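Local structure of cyanate lyase C-terminal domain-containing protein (Tetranychus urticae, 5UK3) at residues Thr34-Gln37 with Met38-Leu42; Leu42-Asn45 with Lys46-Thr50; Ser111-Gly114 with Ile115-Glu119. The protein probably catalyses the bicarbonate-dependent breakdown of cyanate to ammonia and carbon dioxide, as expected of a cyanase. All coordinates share one frame; numbering follows the deposited sequence.

From the N terminus the chain meets contact 1 first, within helix 35-42; contact 2 begins on Leu-42, the residue on which contact 1 ends, and rounds the turn into helix 46-53. None of the three closes a long loop, and none encloses or crosses another: they come in series. Contacts 1 and 2 touch, with Ala-39 CB against Lys-46 CA at 3.7 Å, and together hold the helix-turn-helix of the N-terminal domain. Contact 3 lies far along the chain, on helix 96-120 of the C-terminal domain, its centre about 35 Å from that of contact 1 and about 30 Å from that of contact 2. All three touch the same second subunit.

Contact 1: Thr34-Gln37 with Met38-Leu42; sequences TYQQ and MAQLL
Met-38 N donates to Thr-34 O at 3.1 Å with an N-H...O angle of 167°, and the same bond to the fourth residue back repeats from Ala-39, Gln-40 and Leu-41, carrying the first turn of helix 35-42 into the second. Side chains close the start of this ladder. Thr-34, at the N-cap, turns OG1 inward to accept from Gln-37 N at 3.1 Å, and Gln-37 answers by offering OE1 to Thr-34 N, also at 3.1 Å. The second donor stands well above the amide plane of Gln-37. With CG beside its own backbone N (chi1 -76°), the glutamine chain heads back along the helix and then extends far enough to reach the cap. A short hydroxyl-bearing side chain followed three residues later by a long one ending in an acceptor is just what this reciprocal capping box needs: two N-H groups at the helix start gain acceptors that no earlier turn could supply. The helix is the first of the pair in the helix-turn-helix of the N-terminal domain, consistent with its kinship to XRE-type DNA-binding domains. On its buried side Met-38 lays CG beside Thr-34 O at 3.6 Å, and its flexible thioether then leads away toward Leu-49 and Leu-53 of helix 46-53. Ala-39 keeps only a methyl, 3.5 Å from Tyr-35 O, a size that lets helix 46-53 come close. Tyr-35 makes a cation-pi contact with Lys-28 and packs on Gly-114 of a second subunit. On the exposed side, where long polar chains suit the solvent, Gln-36 bends and brings NE2 to 3.9 Å from Gln-40 OE1, their amide planes turned 79° apart.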
ATOM      1  N   THR I  34       0.803 -14.406  37.937  1.00 71.19           N
ATOM      2  CA  THR I  34       1.113 -14.786  36.574  1.00 67.64           C
ATOM      3  C   THR I  34      -0.192 -15.150  35.863  1.00 64.04           C
ATOM      4  O   THR I  34      -1.188 -15.433  36.508  1.00 59.50           O
ATOM      5  CB  THR I  34       2.070 -15.977  36.503  1.00 68.35           C
ATOM      6  OG1 THR I  34       1.482 -17.099  37.151  1.00 68.40           O
ATOM      7  CG2 THR I  34       3.396 -15.640  37.130  1.00 69.51           C
ATOM      8  N   TYR I  35      -0.192 -15.067  34.527  1.00 62.31           N
ATOM      9  CA  TYR I  35      -1.354 -15.435  33.726  1.00 57.81           C
ATOM     10  C   TYR I  35      -1.684 -16.901  34.003  1.00 58.16           C
ATOM     11  O   TYR I  35      -2.845 -17.237  34.170  1.00 55.53           O
ATOM     12  CB  TYR I  35      -1.120 -15.176  32.244  1.00 57.35           C
ATOM     13  CG  TYR I  35      -0.985 -13.737  31.818  1.00 56.86           C
ATOM     14  CD1 TYR I  35      -2.108 -12.871  31.769  1.00 56.47           C
ATOM     15  CD2 TYR I  35       0.251 -13.232  31.440  1.00 58.22           C
ATOM     16  CE1 TYR I  35      -2.011 -11.524  31.380  1.00 56.02           C
ATOM     17  CE2 TYR I  35       0.373 -11.918  31.025  1.00 61.86           C
ATOM     18  CZ  TYR I  35      -0.780 -11.049  30.990  1.00 62.27           C
ATOM     19  OH  TYR I  35      -0.590  -9.745  30.518  1.00 62.43           O
ATOM     20  N   GLN I  36      -0.662 -17.755  34.077  1.00 61.95           N
ATOM     21  CA  GLN I  36      -0.833 -19.164  34.506  1.00 66.06           C
ATOM     22  C   GLN I  36      -1.616 -19.322  35.802  1.00 63.59           C
ATOM     23  O   GLN I  36      -2.607 -20.035  35.867  1.00 61.95           O
ATOM     24  CB  GLN I  36       0.549 -19.779  34.716  1.00 75.22           C
ATOM     25  CG  GLN I  36       0.593 -21.248  35.151  1.00 80.28           C
ATOM     26  CD  GLN I  36       0.109 -22.164  34.064  1.00 84.45           C
ATOM     27  OE1 GLN I  36       0.892 -22.579  33.202  1.00 90.97           O
ATOM     28  NE2 GLN I  36      -1.197 -22.424  34.042  1.00 87.28           N
ATOM     29  N   GLN I  37      -1.168 -18.624  36.843  1.00 64.74           N
ATOM     30  CA  GLN I  37      -1.838 -18.659  38.137  1.00 68.05           C
ATOM     31  C   GLN I  37      -3.304 -18.265  38.031  1.00 66.52           C
ATOM     32  O   GLN I  37      -4.170 -18.950  38.579  1.00 67.14           O
ATOM     33  CB  GLN I  37      -1.136 -17.761  39.173  1.00 73.49           C
ATOM     34  CG  GLN I  37       0.161 -18.362  39.726  1.00 78.09           C
ATOM     35  CD  GLN I  37       1.104 -17.335  40.364  1.00 83.69           C
ATOM     36  OE1 GLN I  37       0.775 -16.137  40.502  1.00 87.27           O
ATOM     37  NE2 GLN I  37       2.289 -17.795  40.744  1.00 84.43           N
ATOM     38  N   MET I  38      -3.580 -17.141  37.374  1.00 65.44           N
ATOM     39  CA  MET I  38      -4.962 -16.657  37.264  1.00 64.67           C
ATOM     40  C   MET I  38      -5.856 -17.713  36.617  1.00 61.31           C
ATOM     41  O   MET I  38      -6.993 -17.864  36.973  1.00 55.31           O
ATOM     42  CB  MET I  38      -5.012 -15.346  36.476  1.00 65.46           C
ATOM     43  CG  MET I  38      -4.485 -14.161  37.236  1.00 68.62           C
ATOM     44  SD  MET I  38      -4.759 -12.641  36.317  1.00 76.69           S
ATOM     45  CE  MET I  38      -6.555 -12.463  36.359  1.00 77.33           C
ATOM     46  N   ALA I  39      -5.334 -18.332  35.579  1.00 59.97           N
ATOM     47  CA  ALA I  39      -6.084 -19.296  34.802  1.00 61.44           C
ATOM     48  C   ALA I  39      -6.405 -20.520  35.624  1.00 64.55           C
ATOM     49  O   ALA I  39      -7.491 -21.042  35.551  1.00 66.28           O
ATOM     50  CB  ALA I  39      -5.284 -19.682  33.574  1.00 63.05           C
ATOM     51  N   GLN I  40      -5.451 -20.967  36.419  1.00 68.40           N
ATOM     52  CA  GLN I  40      -5.675 -22.125  37.233  1.00 71.37           C
ATOM     53  C   GLN I  40      -6.663 -21.849  38.329  1.00 69.54           C
ATOM     54  O   GLN I  40      -7.430 -22.726  38.676  1.00 72.58           O
ATOM     55  CB  GLN I  40      -4.370 -22.596  37.782  1.00 78.34           C
ATOM     56  CG  GLN I  40      -4.276 -24.032  38.209  1.00 86.08           C
ATOM     57  CD  GLN I  40      -2.809 -24.463  38.143  1.00 98.07           C
ATOM     58  OE1 GLN I  40      -1.916 -23.715  37.628  1.00 96.63           O
ATOM     59  NE2 GLN I  40      -2.525 -25.649  38.692  1.00106.15           N
ATOM     60  N   LEU I  41      -6.629 -20.661  38.908  1.00 70.20           N
ATOM     61  CA  LEU I  41      -7.572 -20.326  39.964  1.00 70.14           C
ATOM     62  C   LEU I  41      -8.993 -20.264  39.439  1.00 63.49           C
ATOM     63  O   LEU I  41      -9.928 -20.687  40.098  1.00 60.85           O
ATOM     64  CB  LEU I  41      -7.197 -19.015  40.636  1.00 77.38           C
ATOM     65  CG  LEU I  41      -5.873 -19.051  41.386  1.00 84.09           C
ATOM     66  CD1 LEU I  41      -5.533 -17.658  41.886  1.00 85.02           C
ATOM     67  CD2 LEU I  41      -5.963 -20.030  42.541  1.00 94.46           C
ATOM     68  N   LEU I  42      -9.139 -19.717  38.244  1.00 59.55           N
ATOM     69  CA  LEU I  42     -10.435 -19.558  37.618  1.00 59.35           C
ATOM     70  C   LEU I  42     -10.929 -20.738  36.784  1.00 61.90           C
ATOM     71  O   LEU I  42     -12.062 -20.720  36.327  1.00 60.12           O
ATOM     72  CB  LEU I  42     -10.415 -18.297  36.751  1.00 57.57           C
ATOM     73  CG  LEU I  42     -10.191 -17.002  37.577  1.00 56.51           C
ATOM     74  CD1 LEU I  42      -9.724 -15.848  36.740  1.00 55.67           C
ATOM     75  CD2 LEU I  42     -11.452 -16.591  38.283  1.00 57.72           C
TER

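Contact 2: Leu42-Asn45 with Lys46-Thr50; sequences LSVN and KVWLT
Val-44 and Leu-49 meet across the turn of a helix-turn-helix, the valine leaning over the first turn of helix 46-53 with CG2 3.9 Å from Leu-49 CB. This is the compact side of the contact. Val-44 holds CG1 beside its backbone N (chi1 -63°), which leaves CG2 to face Leu-49 while CB comes to 4.1 Å from Trp-48 CZ3; a branched residue can thus fill both directions at once. Leu-42, arriving from the preceding helix, crosses Leu-49 at about a right angle and places CD1 4.2 Å from Leu-49 CD2. The leucines and valine suit a buried corner that helix 61-70 also lines, through Ile-67 against Leu-49. One backbone bond secures the start of the second helix: Leu-49 N gives to Asn-45 O at 3.1 Å, nearly straight at 168°. That same oxygen lies near the ring plane of Trp-48, at the indole's edge.

The looser side is the turn near Ser-43, where the chain leaves the helix with positive phi and a small polar residue suits the solvent. Asn-45, at the N-cap, makes backbone hydrogen bonds to a third subunit and packs on Tyr-154 there. A polar, well-partnered side faces yet another chain: Lys-46 sends its bent chain away from the turn, and NZ of this buried lysine forms a salt bridge to Glu-119 of a second subunit and a hydrogen bond to Val-134 O of its own chain. The carbonyl oxygen of Lys-46 is gripped twice: Thr-50 N at 3.0 Å and the hydroxyl OG1 of Thr-50 at 2.8 Å reach it from opposite faces of the carbonyl plane.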
ATOM      1  N   LEU I  42      -9.139 -19.717  38.244  1.00 59.55           N
ATOM      2  CA  LEU I  42     -10.435 -19.558  37.618  1.00 59.35           C
ATOM      3  C   LEU I  42     -10.929 -20.738  36.784  1.00 61.90           C
ATOM      4  O   LEU I  42     -12.062 -20.720  36.327  1.00 60.12           O
ATOM      5  CB  LEU I  42     -10.415 -18.297  36.751  1.00 57.57           C
ATOM      6  CG  LEU I  42     -10.191 -17.002  37.577  1.00 56.51           C
ATOM      7  CD1 LEU I  42      -9.724 -15.848  36.740  1.00 55.67           C
ATOM      8  CD2 LEU I  42     -11.452 -16.591  38.283  1.00 57.72           C
ATOM      9  N   SER I  43     -10.083 -21.763  36.588  1.00 65.51           N
ATOM     10  CA  SER I  43     -10.405 -22.966  35.779  1.00 64.86           C
ATOM     11  C   SER I  43     -10.773 -22.658  34.330  1.00 63.76           C
ATOM     12  O   SER I  43     -11.812 -23.093  33.845  1.00 67.53           O
ATOM     13  CB  SER I  43     -11.504 -23.793  36.450  1.00 68.04           C
ATOM     14  OG  SER I  43     -11.017 -24.369  37.661  1.00 73.78           O
ATOM     15  N   VAL I  44      -9.941 -21.853  33.666  1.00 60.22           N
ATOM     16  CA  VAL I  44     -10.150 -21.447  32.275  1.00 57.87           C
ATOM     17  C   VAL I  44      -8.833 -21.505  31.495  1.00 58.18           C
ATOM     18  O   VAL I  44      -7.752 -21.542  32.087  1.00 56.91           O
ATOM     19  CB  VAL I  44     -10.715 -20.022  32.156  1.00 56.88           C
ATOM     20  CG1 VAL I  44     -12.080 -19.926  32.797  1.00 56.63           C
ATOM     21  CG2 VAL I  44      -9.768 -18.976  32.762  1.00 56.04           C
ATOM     22  N   ASN I  45      -8.955 -21.508  30.173  1.00 57.95           N
ATOM     23  CA  ASN I  45      -7.819 -21.522  29.285  1.00 59.28           C
ATOM     24  C   ASN I  45      -6.960 -20.275  29.506  1.00 57.21           C
ATOM     25  O   ASN I  45      -7.455 -19.170  29.463  1.00 57.84           O
ATOM     26  CB  ASN I  45      -8.277 -21.537  27.809  1.00 61.24           C
ATOM     27  CG  ASN I  45      -7.129 -21.674  26.841  1.00 65.45           C
ATOM     28  OD1 ASN I  45      -6.186 -22.478  27.041  1.00 78.29           O
ATOM     29  ND2 ASN I  45      -7.150 -20.886  25.815  1.00 66.83           N
ATOM     30  N   LYS I  46      -5.660 -20.467  29.696  1.00 56.47           N
ATOM     31  CA  LYS I  46      -4.725 -19.373  29.961  1.00 53.51           C
ATOM     32  C   LYS I  46      -4.714 -18.279  28.888  1.00 52.35           C
ATOM     33  O   LYS I  46      -4.763 -17.101  29.227  1.00 50.91           O
ATOM     34  CB  LYS I  46      -3.310 -19.937  30.137  1.00 54.09           C
ATOM     35  CG  LYS I  46      -2.340 -18.965  30.772  1.00 53.98           C
ATOM     36  CD  LYS I  46      -0.969 -19.079  30.182  1.00 56.17           C
ATOM     37  CE  LYS I  46      -0.328 -20.410  30.452  1.00 60.46           C
ATOM     38  NZ  LYS I  46       0.967 -20.451  29.740  1.00 63.60           N
ATOM     39  N   VAL I  47      -4.610 -18.677  27.619  1.00 52.82           N
ATOM     40  CA  VAL I  47      -4.461 -17.738  26.525  1.00 52.72           C
ATOM     41  C   VAL I  47      -5.756 -16.990  26.341  1.00 54.92           C
ATOM     42  O   VAL I  47      -5.737 -15.777  26.079  1.00 54.47           O
ATOM     43  CB  VAL I  47      -4.078 -18.423  25.213  1.00 54.82           C
ATOM     44  CG1 VAL I  47      -4.151 -17.496  24.029  1.00 54.97           C
ATOM     45  CG2 VAL I  47      -2.660 -18.977  25.297  1.00 58.02           C
ATOM     46  N   TRP I  48      -6.890 -17.680  26.473  1.00 56.26           N
ATOM     47  CA  TRP I  48      -8.197 -17.012  26.298  1.00 55.56           C
ATOM     48  C   TRP I  48      -8.366 -15.937  27.375  1.00 57.37           C
ATOM     49  O   TRP I  48      -8.767 -14.802  27.063  1.00 58.70           O
ATOM     50  CB  TRP I  48      -9.328 -18.005  26.399  1.00 55.47           C
ATOM     51  CG  TRP I  48     -10.655 -17.418  26.446  1.00 56.27           C
ATOM     52  CD1 TRP I  48     -11.387 -17.043  25.393  1.00 59.81           C
ATOM     53  CD2 TRP I  48     -11.457 -17.164  27.602  1.00 56.38           C
ATOM     54  NE1 TRP I  48     -12.599 -16.544  25.800  1.00 60.21           N
ATOM     55  CE2 TRP I  48     -12.675 -16.628  27.154  1.00 59.00           C
ATOM     56  CE3 TRP I  48     -11.267 -17.349  28.959  1.00 55.76           C
ATOM     57  CZ2 TRP I  48     -13.692 -16.247  28.014  1.00 60.15           C
ATOM     58  CZ3 TRP I  48     -12.262 -16.991  29.817  1.00 57.10           C
ATOM     59  CH2 TRP I  48     -13.464 -16.421  29.348  1.00 59.38           C
ATOM     60  N   LEU I  49      -8.092 -16.303  28.630  1.00 54.65           N
ATOM     61  CA  LEU I  49      -8.243 -15.384  29.742  1.00 52.79           C
ATOM     62  C   LEU I  49      -7.357 -14.176  29.497  1.00 53.17           C
ATOM     63  O   LEU I  49      -7.795 -13.026  29.670  1.00 56.86           O
ATOM     64  CB  LEU I  49      -7.858 -16.061  31.039  1.00 52.19           C
ATOM     65  CG  LEU I  49      -7.815 -15.204  32.291  1.00 53.10           C
ATOM     66  CD1 LEU I  49      -9.228 -14.730  32.645  1.00 53.44           C
ATOM     67  CD2 LEU I  49      -7.154 -15.942  33.472  1.00 51.88           C
ATOM     68  N   THR I  50      -6.122 -14.424  29.090  1.00 50.75           N
ATOM     69  CA  THR I  50      -5.216 -13.347  28.803  1.00 49.22           C
ATOM     70  C   THR I  50      -5.887 -12.403  27.781  1.00 49.24           C
ATOM     71  O   THR I  50      -5.838 -11.199  27.950  1.00 47.19           O
ATOM     72  CB  THR I  50      -3.858 -13.881  28.327  1.00 48.98           C
ATOM     73  OG1 THR I  50      -3.314 -14.765  29.328  1.00 50.93           O
ATOM     74  CG2 THR I  50      -2.870 -12.764  28.096  1.00 48.61           C
TER

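Contact 3: Ser111-Gly114 with Ile115-Glu119; sequences SLRG and IIHEE
Ile-115 N gives its hydrogen to Ser-111 O at 2.9 Å, and the three residues that follow do likewise: Ile-116 to Leu-112 at the same N to O distance, His-117 to Arg-113 and Glu-118 to Gly-114. These four bonds keep residues 111-118 of helix 96-120 in regular alpha-helical form. The isoleucine side chains come next. Their ethyl arms (CG1-CD1) run back over the carbonyl oxygens of Ser-111 and Leu-112; in Ile-116 a chi1 of -70° sets CG1 beside the backbone N, a rotation that carries CD1 over the preceding turn. Branched, stiff side chains suit a buried helix face, and apolar packing follows on the second subunit, Ile-115 on Val-134 and Leu-112 on Leu-144.

Flat polar groups form the third kind. The ring of His-117 lies with one face over Arg-113 O, 3.2 Å above the ring plane. Arg-113 stretches CG anti to its backbone N (chi1 -163°) and extends to NE, which presents a guanidinium face to the imidazole. His-117 NE2 sits over that face, 3.6 Å from Arg-113 CZ, and the two planes are 77° apart, the ring edge standing upon the flat cation. With an alanine here in place of the arginine, the edge of His-117 would probably lose its flat neighbour and the imidazole be freer to turn. Arg-113 NH2 also makes a weak hydrogen bond to Pro-85 O of a third subunit.

Last comes a polar bond to the second subunit: Glu-118 OE1 accepts from Tyr-35 N at a helix start, where a carboxylate would probably be favoured by the positive end of the helix dipole. This end of helix 96-120 packs on both domains of the partner, as in the intertwined cyanase dimer, five of which make the decamer.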
ATOM      1  N   SER I 111       2.475 -25.619   2.839  1.00 63.49           N
ATOM      2  CA  SER I 111       2.644 -26.973   3.317  1.00 63.92           C
ATOM      3  C   SER I 111       1.527 -27.349   4.227  1.00 63.92           C
ATOM      4  O   SER I 111       0.957 -28.426   4.145  1.00 65.85           O
ATOM      5  CB  SER I 111       3.959 -27.102   4.066  1.00 64.97           C
ATOM      6  OG  SER I 111       5.056 -26.778   3.236  1.00 66.37           O
ATOM      7  N   LEU I 112       1.200 -26.459   5.127  1.00 65.50           N
ATOM      8  CA  LEU I 112       0.052 -26.680   6.004  1.00 67.94           C
ATOM      9  C   LEU I 112      -1.263 -26.786   5.223  1.00 69.24           C
ATOM     10  O   LEU I 112      -2.132 -27.586   5.557  1.00 73.34           O
ATOM     11  CB  LEU I 112      -0.054 -25.544   7.038  1.00 67.10           C
ATOM     12  CG  LEU I 112       1.118 -25.565   8.027  1.00 66.59           C
ATOM     13  CD1 LEU I 112       1.100 -24.273   8.836  1.00 66.25           C
ATOM     14  CD2 LEU I 112       1.046 -26.759   8.955  1.00 65.77           C
ATOM     15  N   ARG I 113      -1.393 -25.964   4.198  1.00 68.67           N
ATOM     16  CA  ARG I 113      -2.520 -26.017   3.343  1.00 69.62           C
ATOM     17  C   ARG I 113      -2.669 -27.415   2.707  1.00 67.20           C
ATOM     18  O   ARG I 113      -3.737 -28.018   2.731  1.00 66.90           O
ATOM     19  CB  ARG I 113      -2.369 -24.955   2.265  1.00 74.02           C
ATOM     20  CG  ARG I 113      -3.665 -24.664   1.583  1.00 78.85           C
ATOM     21  CD  ARG I 113      -3.577 -23.403   0.742  1.00 84.57           C
ATOM     22  NE  ARG I 113      -4.537 -23.576  -0.320  1.00 94.88           N
ATOM     23  CZ  ARG I 113      -4.339 -24.340  -1.389  1.00105.58           C
ATOM     24  NH1 ARG I 113      -3.161 -24.952  -1.577  1.00113.26           N
ATOM     25  NH2 ARG I 113      -5.312 -24.474  -2.298  1.00108.78           N
ATOM     26  N   GLY I 114      -1.588 -27.902   2.143  1.00 66.75           N
ATOM     27  CA  GLY I 114      -1.553 -29.201   1.518  1.00 68.53           C
ATOM     28  C   GLY I 114      -1.814 -30.365   2.461  1.00 68.56           C
ATOM     29  O   GLY I 114      -2.570 -31.284   2.112  1.00 71.71           O
ATOM     30  N   ILE I 115      -1.210 -30.331   3.646  1.00 65.84           N
ATOM     31  CA  ILE I 115      -1.418 -31.375   4.621  1.00 64.32           C
ATOM     32  C   ILE I 115      -2.852 -31.378   5.101  1.00 63.52           C
ATOM     33  O   ILE I 115      -3.476 -32.422   5.172  1.00 63.95           O
ATOM     34  CB  ILE I 115      -0.499 -31.222   5.814  1.00 63.83           C
ATOM     35  CG1 ILE I 115       0.930 -31.514   5.399  1.00 66.76           C
ATOM     36  CG2 ILE I 115      -0.894 -32.196   6.914  1.00 63.97           C
ATOM     37  CD1 ILE I 115       1.955 -30.931   6.352  1.00 67.19           C
ATOM     38  N   ILE I 116      -3.396 -30.207   5.407  1.00 62.98           N
ATOM     39  CA  ILE I 116      -4.775 -30.134   5.882  1.00 62.66           C
ATOM     40  C   ILE I 116      -5.725 -30.624   4.788  1.00 64.22           C
ATOM     41  O   ILE I 116      -6.711 -31.302   5.109  1.00 64.83           O
ATOM     42  CB  ILE I 116      -5.160 -28.743   6.379  1.00 60.88           C
ATOM     43  CG1 ILE I 116      -4.424 -28.461   7.683  1.00 61.34           C
ATOM     44  CG2 ILE I 116      -6.645 -28.650   6.661  1.00 61.19           C
ATOM     45  CD1 ILE I 116      -4.367 -26.965   8.057  1.00 60.51           C
ATOM     46  N   HIS I 117      -5.454 -30.289   3.518  1.00 63.71           N
ATOM     47  CA  HIS I 117      -6.348 -30.718   2.449  1.00 64.41           C
ATOM     48  C   HIS I 117      -6.377 -32.206   2.337  1.00 67.14           C
ATOM     49  O   HIS I 117      -7.434 -32.805   2.163  1.00 69.91           O
ATOM     50  CB  HIS I 117      -5.988 -30.143   1.084  1.00 64.68           C
ATOM     51  CG  HIS I 117      -6.307 -28.696   0.892  1.00 62.89           C
ATOM     52  ND1 HIS I 117      -7.128 -28.004   1.753  1.00 62.23           N
ATOM     53  CD2 HIS I 117      -5.967 -27.825  -0.081  1.00 62.24           C
ATOM     54  CE1 HIS I 117      -7.262 -26.765   1.338  1.00 61.37           C
ATOM     55  NE2 HIS I 117      -6.559 -26.631   0.231  1.00 62.46           N
ATOM     56  N   GLU I 118      -5.208 -32.808   2.422  1.00 70.69           N
ATOM     57  CA  GLU I 118      -5.056 -34.266   2.283  1.00 72.94           C
ATOM     58  C   GLU I 118      -5.668 -35.006   3.459  1.00 72.33           C
ATOM     59  O   GLU I 118      -6.348 -35.978   3.261  1.00 74.25           O
ATOM     60  CB  GLU I 118      -3.579 -34.591   2.117  1.00 74.99           C
ATOM     61  CG  GLU I 118      -3.184 -36.011   2.357  1.00 79.28           C
ATOM     62  CD  GLU I 118      -1.720 -36.226   2.052  1.00 82.38           C
ATOM     63  OE1 GLU I 118      -0.908 -36.344   3.002  1.00 82.19           O
ATOM     64  OE2 GLU I 118      -1.395 -36.268   0.843  1.00 86.03           O
ATOM     65  N   GLU I 119      -5.463 -34.516   4.675  1.00 72.64           N
ATOM     66  CA  GLU I 119      -5.898 -35.210   5.912  1.00 74.41           C
ATOM     67  C   GLU I 119      -7.294 -34.848   6.455  1.00 72.92           C
ATOM     68  O   GLU I 119      -7.869 -35.639   7.172  1.00 75.70           O
ATOM     69  CB  GLU I 119      -4.890 -34.983   7.020  1.00 75.57           C
ATOM     70  CG  GLU I 119      -3.480 -35.415   6.633  1.00 80.95           C
ATOM     71  CD  GLU I 119      -2.481 -35.394   7.794  1.00 85.80           C
ATOM     72  OE1 GLU I 119      -2.887 -35.084   8.946  1.00 94.06           O
ATOM     73  OE2 GLU I 119      -1.289 -35.721   7.562  1.00 83.61           O
TER